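PDB 5AWP: isomaltodextranase from Arthrobacter globiformis, which hydrolyses alpha-1,6-glucosidic linkages in polysaccharides, releasing successive isomaltose units from the non-reducing ends of the chains. Local coordinates for residues 25-30 with 260-265. Numbering follows the deposited sequence.
Sequences ASRNSV and NGDLVR. With BGC (beta-D-glucopyranose), chain B.
Arg27 and Asn260 bring the two backbones closest, CA to CA 5.0 Å, where the irregular loop 25-30 passes the end of helix 251-260; beyond it the Arg27 side chain runs along the carbonyls of Asn260 and Gly261 to the Asp262 carboxylate. Arg27 holds CG anti to its backbone N (chi1 168°), which carries the chain alongside the helix end: its CD lies 3.4 Å from Asn260 O, a buried carbonyl oxygen with no polar partner in the model. The guanidinium then grips the Asp262 carboxylate side-on in a salt bridge, the two planes turned 57° apart. Arg27 NE gives Asp262 OD1 a nearly straight bond of 2.8 Å (169°) in the guanidinium plane. Arg27 NH1 meets the syn lone pair of Asp262 OD2 at 3.0 Å, tilted from that plane. Ser29 OG donates to Asp262 OD1 at 2.6 Å from the opposite face to NE, and a water bridges Ser29 N to the same oxygen. Ser29 is also the N-cap of helix 30-34. A leucine in place of Arg27 would probably leave Asp262 without its salt-bridge mate and Gly238 O and Asn234 OD1 without this donor. Farther along, Arg265 reaches the bound glucose. The contact thus ties the loop and helix 223-237, which carries Asn234, to the start of strand 263-265, set between parallel strands 312-314 and 242-245 of the (beta/alpha)8 barrel, where Val243 N also donates to Asp262 OD2.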
loop_
_atom_site.group_PDB
_atom_site.type_symbol
_atom_site.label_atom_id
_atom_site.label_comp_id
_atom_site.label_asym_id
_atom_site.label_seq_id
_atom_site.Cartn_x
_atom_site.Cartn_y
_atom_site.Cartn_z
ATOM N N ALA A 25 -14.964 -5.212 -1.498
ATOM C CA ALA A 25 -14.981 -3.760 -1.566
ATOM C C ALA A 25 -13.598 -3.168 -1.876
ATOM O O ALA A 25 -13.380 -1.982 -1.625
ATOM C CB ALA A 25 -15.513 -3.186 -0.251
ATOM N N SER A 26 -12.688 -3.979 -2.412
ATOM C CA SER A 26 -11.312 -3.524 -2.739
ATOM C C SER A 26 -10.998 -3.853 -4.187
ATOM O O SER A 26 -11.564 -4.804 -4.710
ATOM C CB SER A 26 -10.285 -4.166 -1.800
ATOM O OG SER A 26 -9.957 -5.509 -2.170
ATOM N N ARG A 27 -10.109 -3.079 -4.823
ATOM C CA ARG A 27 -9.677 -3.355 -6.189
ATOM C C ARG A 27 -9.013 -4.738 -6.287
ATOM O O ARG A 27 -9.131 -5.388 -7.297
ATOM C CB ARG A 27 -8.753 -2.248 -6.709
ATOM C CG ARG A 27 -7.999 -2.523 -7.996
ATOM C CD ARG A 27 -7.190 -1.299 -8.424
ATOM N NE ARG A 27 -5.900 -1.658 -9.011
ATOM C CZ ARG A 27 -5.657 -1.843 -10.315
ATOM N NH1 ARG A 27 -4.431 -2.158 -10.697
ATOM N NH2 ARG A 27 -6.611 -1.719 -11.240
ATOM N N ASN A 28 -8.332 -5.177 -5.229
ATOM C CA ASN A 28 -7.909 -6.570 -5.109
ATOM C C ASN A 28 -7.066 -7.038 -6.296
ATOM O O ASN A 28 -7.177 -8.189 -6.772
ATOM C CB ASN A 28 -9.173 -7.423 -4.922
ATOM C CG ASN A 28 -8.884 -8.844 -4.549
ATOM O OD1 ASN A 28 -8.045 -9.110 -3.715
ATOM N ND2 ASN A 28 -9.591 -9.774 -5.179
ATOM N N SER A 29 -6.174 -6.150 -6.736
ATOM C CA SER A 29 -5.330 -6.408 -7.885
ATOM C C SER A 29 -4.165 -7.320 -7.512
ATOM O O SER A 29 -3.844 -7.541 -6.334
ATOM C CB SER A 29 -4.759 -5.094 -8.461
ATOM O OG SER A 29 -3.616 -4.645 -7.703
ATOM N N VAL A 30 -3.521 -7.811 -8.556
ATOM C CA VAL A 30 -2.343 -8.642 -8.429
ATOM C C VAL A 30 -1.197 -7.897 -7.678
ATOM O O VAL A 30 -0.409 -8.510 -6.956
ATOM C CB VAL A 30 -1.922 -9.155 -9.825
ATOM C CG1 VAL A 30 -1.429 -8.026 -10.726
ATOM C CG2 VAL A 30 -0.878 -10.234 -9.717
ATOM N N ASN A 260 -10.670 1.204 -5.726
ATOM C CA ASN A 260 -10.176 1.581 -7.043
ATOM C C ASN A 260 -8.657 1.771 -7.209
ATOM O O ASN A 260 -8.179 1.935 -8.343
ATOM C CB ASN A 260 -10.858 2.878 -7.453
ATOM C CG ASN A 260 -12.353 2.717 -7.634
ATOM O OD1 ASN A 260 -13.166 3.339 -6.925
ATOM N ND2 ASN A 260 -12.719 1.884 -8.566
ATOM N N GLY A 261 -7.902 1.735 -6.113
ATOM C CA GLY A 261 -6.470 1.988 -6.173
ATOM C C GLY A 261 -5.633 0.866 -5.576
ATOM O O GLY A 261 -6.160 -0.035 -4.939
ATOM N N ASP A 262 -4.314 0.934 -5.788
ATOM C CA ASP A 262 -3.378 -0.001 -5.172
ATOM C C ASP A 262 -2.585 0.616 -4.031
ATOM O O ASP A 262 -2.341 -0.063 -3.015
ATOM C CB ASP A 262 -2.391 -0.550 -6.213
ATOM C CG ASP A 262 -3.075 -1.312 -7.320
ATOM O OD1 ASP A 262 -3.952 -2.139 -6.996
ATOM O OD2 ASP A 262 -2.745 -1.069 -8.502
ATOM N N LEU A 263 -2.112 1.849 -4.230
ATOM C CA LEU A 263 -1.348 2.569 -3.205
ATOM C C LEU A 263 -2.067 3.853 -2.819
ATOM O O LEU A 263 -2.656 4.515 -3.688
ATOM C CB LEU A 263 0.059 2.963 -3.718
ATOM C CG LEU A 263 1.176 1.924 -3.670
ATOM C CD1 LEU A 263 0.991 0.847 -4.703
ATOM C CD2 LEU A 263 2.528 2.584 -3.878
ATOM N N VAL A 264 -1.976 4.215 -1.537
ATOM C CA VAL A 264 -2.370 5.561 -1.063
ATOM C C VAL A 264 -1.262 6.212 -0.216
ATOM O O VAL A 264 -0.663 5.573 0.647
ATOM C CB VAL A 264 -3.670 5.543 -0.253
ATOM C CG1 VAL A 264 -4.860 5.246 -1.169
ATOM C CG2 VAL A 264 -3.610 4.530 0.891
ATOM N N ARG A 265 -0.983 7.479 -0.480
ATOM C CA ARG A 265 -0.090 8.264 0.369
ATOM C C ARG A 265 -0.719 8.432 1.751
ATOM O O ARG A 265 -1.920 8.713 1.864
ATOM C CB ARG A 265 0.239 9.645 -0.254
ATOM C CG ARG A 265 1.477 9.628 -1.145
ATOM C CD ARG A 265 2.769 9.929 -0.383
ATOM N NE ARG A 265 2.617 11.232 0.279
ATOM C CZ ARG A 265 2.709 12.408 -0.353
ATOM N NH1 ARG A 265 3.040 12.454 -1.620
ATOM N NH2 ARG A 265 2.451 13.540 0.290
HETATM C C2 BGC B . 2.664 15.678 -3.993
HETATM C C3 BGC B . 4.165 15.473 -4.140
HETATM C C4 BGC B . 4.604 16.012 -5.497
HETATM C C5 BGC B . 4.223 17.470 -5.638
HETATM C C6 BGC B . 4.546 17.977 -7.031
HETATM C C1 BGC B . 2.326 17.156 -4.168
HETATM O O1 BGC B . 0.909 17.299 -4.168
HETATM O O2 BGC B . 2.166 15.199 -2.727
HETATM O O3 BGC B . 4.487 14.074 -4.068
HETATM O O4 BGC B . 6.019 15.884 -5.675
HETATM O O5 BGC B . 2.822 17.617 -5.429
HETATM O O6 BGC B . 4.146 19.341 -7.068
HETATM O O HOH W 1 -5.493 -3.555 -5.403
#